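Local structure of pilin (Streptococcus pyogenes serotype M1, 3GLD) at residues P111-V122 / V149-D158; K196-K204 / T223-N234. The protein forms the backbone of the streptococcal pilus, its subunits stacked and joined by intermolecular isopeptide bonds, for adhesion to host cells, bacterial aggregation and biofilm formation. The protein carries 2 engineered substitutions. One frame throughout, in Å; residues are numbered along the deposited sequence.

Contact 1: P111-V122 / V149-D158; sequences PGVSYDTTSYTV and VPIQFKNSLD
Tyr120 and Phe153 make a T-shaped pair, the Tyr120 edge at CD1 and CE1 set against the Phe153 face with ring planes at 86° and centroids 5.3 Å apart. The phenol lies on Ile151, whose CD1 sits off-centre over one ring face and reaches Tyr120 CD2 at 3.7 Å, while CG2 of Thr118 lies over the rim of the opposite face. At the far end Tyr120 OH donates to Gln152 O over 2.6 Å, on a lone pair, which, with the packing on both faces, helps hold the ring. This close-packed half bridges the two sheets of the N-terminal beta sandwich: strand 119-122 belongs to one, strand 151-157 to the other, nearly antiparallel. Phe153 also meets Phe41 and the engineered Ala104, which stands where the natural protein has the residue that autocatalyses isopeptide formation; Asn155, joined to Lys23 by that bond in the natural protein, touches Lys23 here. Asn155 OD1 takes the N-H of Asp116 at 2.6 Å in a nearly straight bond, and ND2 lies 3.4 Å from Tyr115 CD1. Asp116, with CG anti to its own nitrogen (chi1 -164°), swings its carboxylate to the 149-158 backbone; OD2 accepts from Lys154 N on its anti lone pair, and OD1 closes an Asx turn with Thr118 N. Toward Gly112 the contact thins to a short antiparallel pairing: Ser114 and Ser156 exchange backbone hydrogen bonds, and Asp158 N donates to Gly112 O. Val113 CG2 meets Leu157 CD1 at 3.8 Å on one face, whereas on the more solvent-exposed face the side chains of Ser114 and Ser156 come no closer than 4.3 Å, CB to CB.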
loop_
_atom_site.group_PDB
_atom_site.type_symbol
_atom_site.label_atom_id
_atom_site.label_comp_id
_atom_site.label_asym_id
_atom_site.label_seq_id
_atom_site.Cartn_x
_atom_site.Cartn_y
_atom_site.Cartn_z
ATOM N N PRO A 111 4.057 4.013 -5.157
ATOM C CA PRO A 111 4.550 2.762 -5.753
ATOM C C PRO A 111 3.937 1.522 -5.109
ATOM O O PRO A 111 3.785 1.472 -3.895
ATOM C CB PRO A 111 6.063 2.822 -5.501
ATOM C CG PRO A 111 6.347 4.284 -5.279
ATOM C CD PRO A 111 5.152 4.783 -4.545
ATOM N N GLY A 112 3.573 0.547 -5.940
ATOM C CA GLY A 112 2.913 -0.668 -5.486
ATOM C C GLY A 112 1.413 -0.570 -5.209
ATOM O O GLY A 112 0.782 -1.584 -4.889
ATOM N N VAL A 113 0.842 0.635 -5.293
ATOM C CA VAL A 113 -0.595 0.821 -4.991
ATOM C C VAL A 113 -1.491 0.848 -6.225
ATOM O O VAL A 113 -1.251 1.595 -7.159
ATOM C CB VAL A 113 -0.871 2.094 -4.131
ATOM C CG1 VAL A 113 -2.377 2.282 -3.914
ATOM C CG2 VAL A 113 -0.137 1.992 -2.784
ATOM N N SER A 114 -2.516 0.009 -6.203
ATOM C CA SER A 114 -3.565 0.010 -7.209
ATOM C C SER A 114 -4.759 0.764 -6.639
ATOM O O SER A 114 -5.265 0.416 -5.566
ATOM C CB SER A 114 -3.986 -1.418 -7.526
ATOM O OG SER A 114 -2.907 -2.146 -8.085
ATOM N N TYR A 115 -5.208 1.783 -7.366
ATOM C CA TYR A 115 -6.214 2.702 -6.867
ATOM C C TYR A 115 -7.647 2.265 -7.138
ATOM O O TYR A 115 -7.967 1.769 -8.229
ATOM C CB TYR A 115 -5.946 4.106 -7.418
ATOM C CG TYR A 115 -4.787 4.769 -6.710
ATOM C CD1 TYR A 115 -5.002 5.603 -5.609
ATOM C CD2 TYR A 115 -3.471 4.529 -7.111
ATOM C CE1 TYR A 115 -3.936 6.201 -4.950
ATOM C CE2 TYR A 115 -2.399 5.113 -6.457
ATOM C CZ TYR A 115 -2.633 5.942 -5.375
ATOM O OH TYR A 115 -1.565 6.515 -4.740
ATOM N N ASP A 116 -8.503 2.438 -6.133
ATOM C CA ASP A 116 -9.938 2.209 -6.291
ATOM C C ASP A 116 -10.525 3.196 -7.295
ATOM O O ASP A 116 -10.398 4.417 -7.142
ATOM C CB ASP A 116 -10.659 2.317 -4.946
ATOM C CG ASP A 116 -12.060 1.721 -4.984
ATOM O OD1 ASP A 116 -12.646 1.652 -6.084
ATOM O OD2 ASP A 116 -12.564 1.308 -3.917
ATOM N N THR A 117 -11.162 2.661 -8.330
ATOM C CA THR A 117 -11.748 3.487 -9.383
ATOM C C THR A 117 -13.219 3.820 -9.116
ATOM O O THR A 117 -13.843 4.555 -9.893
ATOM C CB THR A 117 -11.592 2.851 -10.795
ATOM O OG1 THR A 117 -12.134 1.518 -10.791
ATOM C CG2 THR A 117 -10.109 2.801 -11.206
ATOM N N THR A 118 -13.758 3.292 -8.016
ATOM C CA THR A 118 -15.177 3.484 -7.670
ATOM C C THR A 118 -15.607 4.956 -7.687
ATOM O O THR A 118 -14.878 5.853 -7.259
ATOM C CB THR A 118 -15.534 2.810 -6.318
ATOM O OG1 THR A 118 -15.122 1.435 -6.347
ATOM C CG2 THR A 118 -17.034 2.864 -6.041
ATOM N N SER A 119 -16.800 5.192 -8.220
ATOM C CA SER A 119 -17.405 6.507 -8.196
ATOM C C SER A 119 -18.718 6.355 -7.466
ATOM O O SER A 119 -19.505 5.451 -7.771
ATOM C CB SER A 119 -17.631 7.022 -9.617
ATOM O OG SER A 119 -18.000 8.398 -9.619
ATOM N N TYR A 120 -18.946 7.221 -6.483
ATOM C CA TYR A 120 -20.196 7.212 -5.755
ATOM C C TYR A 120 -21.091 8.380 -6.158
ATOM O O TYR A 120 -20.630 9.506 -6.358
ATOM C CB TYR A 120 -19.942 7.273 -4.257
ATOM C CG TYR A 120 -19.367 6.013 -3.653
ATOM C CD1 TYR A 120 -17.986 5.850 -3.500
ATOM C CD2 TYR A 120 -20.209 5.009 -3.182
ATOM C CE1 TYR A 120 -17.464 4.691 -2.907
ATOM C CE2 TYR A 120 -19.707 3.859 -2.607
ATOM C CZ TYR A 120 -18.341 3.700 -2.471
ATOM O OH TYR A 120 -17.884 2.552 -1.886
ATOM N N THR A 121 -22.383 8.106 -6.290
ATOM C CA THR A 121 -23.343 9.184 -6.417
ATOM C C THR A 121 -23.850 9.449 -5.013
ATOM O O THR A 121 -24.187 8.510 -4.273
ATOM C CB THR A 121 -24.471 8.845 -7.397
ATOM O OG1 THR A 121 -23.893 8.574 -8.682
ATOM C CG2 THR A 121 -25.444 10.025 -7.538
ATOM N N VAL A 122 -23.850 10.724 -4.638
ATOM C CA VAL A 122 -24.252 11.140 -3.306
ATOM C C VAL A 122 -25.458 12.083 -3.408
ATOM O O VAL A 122 -25.451 13.052 -4.180
ATOM C CB VAL A 122 -23.067 11.791 -2.536
ATOM C CG1 VAL A 122 -23.545 12.636 -1.347
ATOM C CG2 VAL A 122 -22.081 10.709 -2.032
ATOM N N VAL A 149 -25.080 2.315 0.217
ATOM C CA VAL A 149 -23.940 1.817 0.988
ATOM C C VAL A 149 -23.108 2.970 1.535
ATOM O O VAL A 149 -23.197 4.085 1.017
ATOM C CB VAL A 149 -23.013 0.883 0.140
ATOM C CG1 VAL A 149 -23.638 -0.500 -0.049
ATOM C CG2 VAL A 149 -22.633 1.515 -1.210
ATOM N N PRO A 150 -22.302 2.707 2.592
ATOM C CA PRO A 150 -21.329 3.686 3.070
ATOM C C PRO A 150 -20.324 4.030 1.987
ATOM O O PRO A 150 -20.059 3.215 1.101
ATOM C CB PRO A 150 -20.613 2.944 4.205
ATOM C CG PRO A 150 -21.646 2.013 4.720
ATOM C CD PRO A 150 -22.353 1.529 3.479
ATOM N N ILE A 151 -19.786 5.240 2.050
ATOM C CA ILE A 151 -18.734 5.649 1.137
ATOM C C ILE A 151 -17.442 4.998 1.647
ATOM O O ILE A 151 -16.896 5.370 2.695
ATOM C CB ILE A 151 -18.602 7.198 1.049
ATOM C CG1 ILE A 151 -19.970 7.880 0.832
ATOM C CG2 ILE A 151 -17.599 7.601 -0.032
ATOM C CD1 ILE A 151 -20.817 7.311 -0.317
ATOM N N GLN A 152 -16.996 3.994 0.910
ATOM C CA GLN A 152 -15.809 3.223 1.251
ATOM C C GLN A 152 -14.953 3.090 0.004
ATOM O O GLN A 152 -15.472 2.893 -1.104
ATOM C CB GLN A 152 -16.203 1.844 1.788
ATOM C CG GLN A 152 -16.431 1.820 3.296
ATOM C CD GLN A 152 -17.356 0.709 3.773
ATOM O OE1 GLN A 152 -17.621 -0.262 3.055
ATOM N NE2 GLN A 152 -17.866 0.858 4.999
ATOM N N PHE A 153 -13.644 3.234 0.197
ATOM C CA PHE A 153 -12.662 3.028 -0.858
ATOM C C PHE A 153 -11.597 2.011 -0.395
ATOM O O PHE A 153 -11.142 2.054 0.755
ATOM C CB PHE A 153 -12.009 4.355 -1.234
ATOM C CG PHE A 153 -12.912 5.285 -2.006
ATOM C CD1 PHE A 153 -13.099 5.123 -3.376
ATOM C CD2 PHE A 153 -13.556 6.344 -1.364
ATOM C CE1 PHE A 153 -13.930 5.991 -4.107
ATOM C CE2 PHE A 153 -14.373 7.218 -2.079
ATOM C CZ PHE A 153 -14.561 7.038 -3.455
ATOM N N LYS A 154 -11.203 1.101 -1.285
ATOM C CA LYS A 154 -10.242 0.049 -0.927
ATOM C C LYS A 154 -9.139 -0.007 -1.977
ATOM O O LYS A 154 -9.332 -0.584 -3.039
ATOM C CB LYS A 154 -10.944 -1.312 -0.802
ATOM C CG LYS A 154 -10.044 -2.442 -0.246
ATOM C CD LYS A 154 -10.822 -3.671 0.266
ATOM C CE LYS A 154 -11.339 -4.537 -0.881
ATOM N NZ LYS A 154 -11.752 -5.906 -0.425
ATOM N N ASN A 155 -8.014 0.650 -1.703
ATOM C CA ASN A 155 -6.830 0.497 -2.537
ATOM C C ASN A 155 -6.084 -0.789 -2.170
ATOM O O ASN A 155 -6.256 -1.318 -1.059
ATOM C CB ASN A 155 -5.904 1.702 -2.402
ATOM C CG ASN A 155 -6.494 2.969 -2.993
ATOM O OD1 ASN A 155 -7.484 2.945 -3.752
ATOM N ND2 ASN A 155 -5.885 4.097 -2.647
ATOM N N SER A 156 -5.280 -1.301 -3.102
ATOM C CA SER A 156 -4.473 -2.517 -2.847
ATOM C C SER A 156 -2.987 -2.184 -2.836
ATOM O O SER A 156 -2.474 -1.543 -3.753
ATOM C CB SER A 156 -4.761 -3.634 -3.864
ATOM O OG SER A 156 -4.147 -4.857 -3.435
ATOM N N LEU A 157 -2.313 -2.576 -1.764
ATOM C CA LEU A 157 -0.870 -2.388 -1.666
ATOM C C LEU A 157 -0.179 -3.696 -2.043
ATOM O O LEU A 157 -0.325 -4.720 -1.364
ATOM C CB LEU A 157 -0.472 -1.972 -0.249
ATOM C CG LEU A 157 1.027 -1.836 0.010
ATOM C CD1 LEU A 157 1.639 -0.659 -0.746
ATOM C CD2 LEU A 157 1.255 -1.712 1.527
ATOM N N ASP A 158 0.556 -3.654 -3.140
ATOM C CA ASP A 158 1.370 -4.807 -3.559
ATOM C C ASP A 158 2.800 -4.625 -3.005
ATOM O O ASP A 158 3.202 -3.523 -2.634
ATOM C CB ASP A 158 1.353 -4.958 -5.095
ATOM C CG ASP A 158 1.829 -6.353 -5.574
ATOM O OD1 ASP A 158 2.167 -7.232 -4.745
ATOM O OD2 ASP A 158 1.856 -6.565 -6.796
#

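Contact 2: K196-K204 / T223-N234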
loop_
_atom_site.group_PDB
_atom_site.type_symbol
_atom_site.label_atom_id
_atom_site.label_comp_id
_atom_site.label_asym_id
_atom_site.label_seq_id
_atom_site.Cartn_x
_atom_site.Cartn_y
_atom_site.Cartn_z
ATOM N N LYS A 196 11.886 -2.404 9.477
ATOM C CA LYS A 196 12.364 -3.788 9.307
ATOM C C LYS A 196 11.699 -4.500 8.143
ATOM O O LYS A 196 10.496 -4.334 7.908
ATOM C CB LYS A 196 12.113 -4.628 10.576
ATOM C CG LYS A 196 12.730 -4.076 11.894
ATOM C CD LYS A 196 14.215 -4.255 11.980
ATOM C CE LYS A 196 14.748 -3.842 13.376
ATOM N NZ LYS A 196 15.094 -2.382 13.452
ATOM N N VAL A 197 12.486 -5.314 7.433
ATOM C CA VAL A 197 11.956 -6.263 6.464
ATOM C C VAL A 197 12.362 -7.684 6.841
ATOM O O VAL A 197 13.431 -7.904 7.460
ATOM C CB VAL A 197 12.402 -5.972 4.996
ATOM C CG1 VAL A 197 12.009 -4.554 4.586
ATOM C CG2 VAL A 197 13.884 -6.211 4.806
ATOM N N MET A 198 11.516 -8.635 6.469
ATOM C CA MET A 198 11.692 -10.012 6.850
ATOM C C MET A 198 12.564 -10.733 5.827
ATOM O O MET A 198 12.360 -10.597 4.616
ATOM C CB MET A 198 10.356 -10.718 6.940
ATOM C CG MET A 198 9.409 -10.086 7.948
ATOM S SD MET A 198 7.726 -10.689 7.753
ATOM C CE MET A 198 7.796 -12.321 8.483
ATOM N N ILE A 199 13.508 -11.516 6.338
ATOM C CA ILE A 199 14.421 -12.298 5.509
ATOM C C ILE A 199 14.378 -13.768 5.924
ATOM O O ILE A 199 14.449 -14.076 7.125
ATOM C CB ILE A 199 15.846 -11.721 5.594
ATOM C CG1 ILE A 199 15.857 -10.343 4.921
ATOM C CG2 ILE A 199 16.886 -12.675 4.908
ATOM C CD1 ILE A 199 17.171 -9.640 4.932
ATOM N N GLU A 200 14.249 -14.659 4.941
ATOM C CA GLU A 200 14.275 -16.105 5.160
ATOM C C GLU A 200 15.498 -16.683 4.472
ATOM O O GLU A 200 15.688 -16.428 3.298
ATOM C CB GLU A 200 13.040 -16.802 4.564
ATOM C CG GLU A 200 11.734 -16.575 5.304
ATOM C CD GLU A 200 10.559 -17.365 4.694
ATOM O OE1 GLU A 200 10.756 -18.071 3.670
ATOM O OE2 GLU A 200 9.436 -17.265 5.237
ATOM N N LYS A 201 16.318 -17.445 5.207
ATOM C CA LYS A 201 17.475 -18.129 4.642
ATOM C C LYS A 201 17.183 -19.612 4.532
ATOM O O LYS A 201 16.774 -20.240 5.517
ATOM C CB LYS A 201 18.749 -17.895 5.488
ATOM C CG LYS A 201 19.971 -18.659 4.948
ATOM C CD LYS A 201 21.284 -18.242 5.626
ATOM C CE LYS A 201 22.357 -19.279 5.325
ATOM N NZ LYS A 201 23.717 -18.885 5.771
ATOM N N THR A 202 17.396 -20.165 3.334
ATOM C CA THR A 202 17.172 -21.587 3.056
ATOM C C THR A 202 18.504 -22.302 2.811
ATOM O O THR A 202 19.339 -21.820 2.051
ATOM C CB THR A 202 16.228 -21.762 1.844
ATOM O OG1 THR A 202 15.005 -21.070 2.119
ATOM C CG2 THR A 202 15.919 -23.236 1.559
ATOM N N THR A 203 18.688 -23.427 3.497
ATOM C CA THR A 203 19.869 -24.268 3.365
ATOM C C THR A 203 19.423 -25.623 2.857
ATOM O O THR A 203 18.262 -26.013 3.005
ATOM C CB THR A 203 20.613 -24.442 4.716
ATOM O OG1 THR A 203 19.739 -25.055 5.677
ATOM C CG2 THR A 203 21.084 -23.098 5.255
ATOM N N LYS A 204 20.337 -26.336 2.221
ATOM C CA LYS A 204 20.053 -27.689 1.785
ATOM C C LYS A 204 19.804 -28.538 3.039
ATOM O O LYS A 204 20.413 -28.310 4.087
ATOM C CB LYS A 204 21.233 -28.205 0.958
ATOM C CG LYS A 204 21.797 -27.132 0.013
ATOM C CD LYS A 204 22.916 -27.618 -0.899
ATOM C CE LYS A 204 22.376 -28.430 -2.073
ATOM N NZ LYS A 204 23.123 -28.161 -3.341
ATOM N N THR A 223 25.607 -15.050 4.765
ATOM C CA THR A 223 26.485 -15.984 4.080
ATOM C C THR A 223 25.659 -17.017 3.360
ATOM O O THR A 223 24.574 -17.381 3.815
ATOM C CB THR A 223 27.458 -16.719 5.064
ATOM O OG1 THR A 223 26.702 -17.514 5.989
ATOM C CG2 THR A 223 28.306 -15.746 5.849
ATOM N N LEU A 224 26.186 -17.516 2.249
ATOM C CA LEU A 224 25.547 -18.607 1.522
ATOM C C LEU A 224 26.593 -19.606 1.018
ATOM O O LEU A 224 27.634 -19.208 0.515
ATOM C CB LEU A 224 24.769 -18.079 0.304
ATOM C CG LEU A 224 23.572 -17.124 0.498
ATOM C CD1 LEU A 224 23.103 -16.524 -0.806
ATOM C CD2 LEU A 224 22.472 -17.864 1.161
ATOM N N LYS A 225 26.283 -20.891 1.125
ATOM C CA LYS A 225 27.012 -21.912 0.383
ATOM C C LYS A 225 26.316 -22.160 -0.966
ATOM O O LYS A 225 25.207 -21.664 -1.202
ATOM C CB LYS A 225 27.062 -23.230 1.175
ATOM C CG LYS A 225 27.624 -23.132 2.605
ATOM C CD LYS A 225 27.461 -24.505 3.323
ATOM C CE LYS A 225 28.104 -24.561 4.716
ATOM N NZ LYS A 225 27.425 -23.668 5.699
ATOM N N ASP A 226 26.968 -22.924 -1.853
ATOM C CA ASP A 226 26.317 -23.412 -3.064
ATOM C C ASP A 226 24.914 -23.947 -2.772
ATOM O O ASP A 226 24.730 -24.714 -1.818
ATOM C CB ASP A 226 27.149 -24.553 -3.677
ATOM C CG ASP A 226 26.486 -25.161 -4.895
ATOM O OD1 ASP A 226 26.396 -24.462 -5.922
ATOM O OD2 ASP A 226 26.053 -26.336 -4.825
ATOM N N GLY A 227 23.938 -23.592 -3.617
ATOM C CA GLY A 227 22.595 -24.120 -3.459
ATOM C C GLY A 227 21.782 -23.516 -2.304
ATOM O O GLY A 227 20.672 -23.958 -2.025
ATOM N N GLU A 228 22.306 -22.501 -1.641
ATOM C CA GLU A 228 21.536 -21.852 -0.568
ATOM C C GLU A 228 20.991 -20.514 -1.056
ATOM O O GLU A 228 21.463 -19.979 -2.072
ATOM C CB GLU A 228 22.418 -21.665 0.684
ATOM C CG GLU A 228 22.870 -22.991 1.278
ATOM C CD GLU A 228 23.671 -22.854 2.577
ATOM O OE1 GLU A 228 24.225 -21.768 2.871
ATOM O OE2 GLU A 228 23.719 -23.854 3.311
ATOM N N SER A 229 20.006 -19.961 -0.337
ATOM C CA SER A 229 19.517 -18.655 -0.710
ATOM C C SER A 229 18.952 -17.899 0.500
ATOM O O SER A 229 18.589 -18.505 1.519
ATOM C CB SER A 229 18.432 -18.792 -1.802
ATOM O OG SER A 229 17.280 -19.486 -1.291
ATOM N N ILE A 230 18.896 -16.576 0.369
ATOM C CA ILE A 230 18.038 -15.763 1.220
ATOM C C ILE A 230 16.919 -15.167 0.348
ATOM O O ILE A 230 17.065 -15.084 -0.879
ATOM C CB ILE A 230 18.780 -14.631 1.963
ATOM C CG1 ILE A 230 19.382 -13.599 0.999
ATOM C CG2 ILE A 230 19.830 -15.209 2.939
ATOM C CD1 ILE A 230 19.556 -12.231 1.640
ATOM N N LYS A 231 15.830 -14.757 1.000
ATOM C CA LYS A 231 14.700 -14.141 0.337
ATOM C C LYS A 231 14.131 -13.076 1.292
ATOM O O LYS A 231 13.701 -13.396 2.409
ATOM C CB LYS A 231 13.627 -15.182 0.009
ATOM C CG LYS A 231 12.515 -14.638 -0.938
ATOM C CD LYS A 231 11.252 -15.470 -0.907
ATOM C CE LYS A 231 11.469 -16.864 -1.426
ATOM N NZ LYS A 231 10.165 -17.538 -1.740
ATOM N N VAL A 232 14.175 -11.826 0.849
ATOM C CA VAL A 232 13.479 -10.739 1.508
ATOM C C VAL A 232 12.002 -10.938 1.106
ATOM O O VAL A 232 11.643 -10.782 -0.062
ATOM C CB VAL A 232 14.028 -9.385 1.033
ATOM C CG1 VAL A 232 13.326 -8.208 1.759
ATOM C CG2 VAL A 232 15.516 -9.313 1.258
ATOM N N THR A 233 11.178 -11.369 2.052
ATOM C CA THR A 233 9.819 -11.808 1.715
ATOM C C THR A 233 8.770 -10.687 1.645
ATOM O O THR A 233 7.683 -10.902 1.106
ATOM C CB THR A 233 9.301 -12.882 2.697
ATOM O OG1 THR A 233 9.202 -12.321 4.017
ATOM C CG2 THR A 233 10.238 -14.052 2.729
ATOM N N ASN A 234 9.089 -9.516 2.185
ATOM C CA ASN A 234 8.159 -8.360 2.141
ATOM C C ASN A 234 8.855 -7.071 1.701
ATOM O O ASN A 234 8.680 -6.026 2.304
ATOM C CB ASN A 234 7.421 -8.186 3.477
ATOM C CG ASN A 234 8.348 -7.877 4.649
ATOM O OD1 ASN A 234 9.559 -8.061 4.567
ATOM N ND2 ASN A 234 7.763 -7.391 5.760
HETATM O O HOH W 1 8.946 -6.484 8.271
HETATM O O HOH W 2 9.564 -14.165 5.997
HETATM O O HOH W 3 23.612 -15.918 6.896
HETATM O O HOH W 4 25.913 -28.159 -2.909
#
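Glu200 and Lys231 exchange backbone hydrogen bonds, as do Thr202 and Ser229, so strands 196-202 and 229-232 form an antiparallel pair in the C-terminal domain. Where the second strand turns its corner, Asn234 replaces a backbone acceptor with its side chain: OD1 receives Met198 N at 2.8 Å. Its CG lies between the backbone N and carbonyl carbon (chi1 63°), bringing the amide across the Met198 side chain at about a right angle. The other end of that amide, ND2, binds Asn31 O and a water that also donates to Lys196 O.

Apolar contacts collect on the face that carries Ile199 and Val232. Val232 forks between two neighbours, CG1 against Val197 CG2 at 3.7 Å and CG2 against Ile199 CG1 at 3.8 Å. Ile199 CG2 meets Ile230 CB, and Ile230 CG2 rests on the aliphatic root of Lys201. On the Glu200 side, Thr233 CG2 at the corner lies against CD of Glu200; Glu200 OE2 bonds to Gln211, and a water links it to Thr233 OG1.

Charged groups gather round the type II turn from Lys225 to Glu228. Lys201 is extended throughout (chi1 177°), and this reach brings NZ to Thr223 O at 2.6 Å, above the carbonyl plane. Glu228 OE1 accepts Lys225 N at 2.8 Å, bracing the turn, and stands 4.1 Å from Lys201 NZ, beyond a salt bridge. Lys204 NZ and Asp226 OD2 form a long salt bridge of 3.8 Å, bridged also by a water, while Asp226 OD1 takes Val168 N. Buried Glu228, held by the turn's own N-H, probably favours the charged form of Lys201 electrostatically, whereas the long Lys204 to Asp226 pair, with water joining its charges, is probably a weaker, more solvent-screened attraction.

How the contacts relate
The contacts come in series along the chain, both segments of contact 1 preceding those of contact 2, and lie in different domains of this two-domain pilin. Their centres lie about 35 Å apart and their nearest atoms about 8 Å, without touching. Strand 151-169 connects them: its first part belongs to contact 1, and farther on it pairs antiparallel with strand 229-236 of contact 2. The same strand lies parallel to strand 18-27 in one domain and to strand 284-291 in the other. One sheet thus runs on across the domain junction, consistent with an elongated subunit suited to head-to-tail stacking into a thin column.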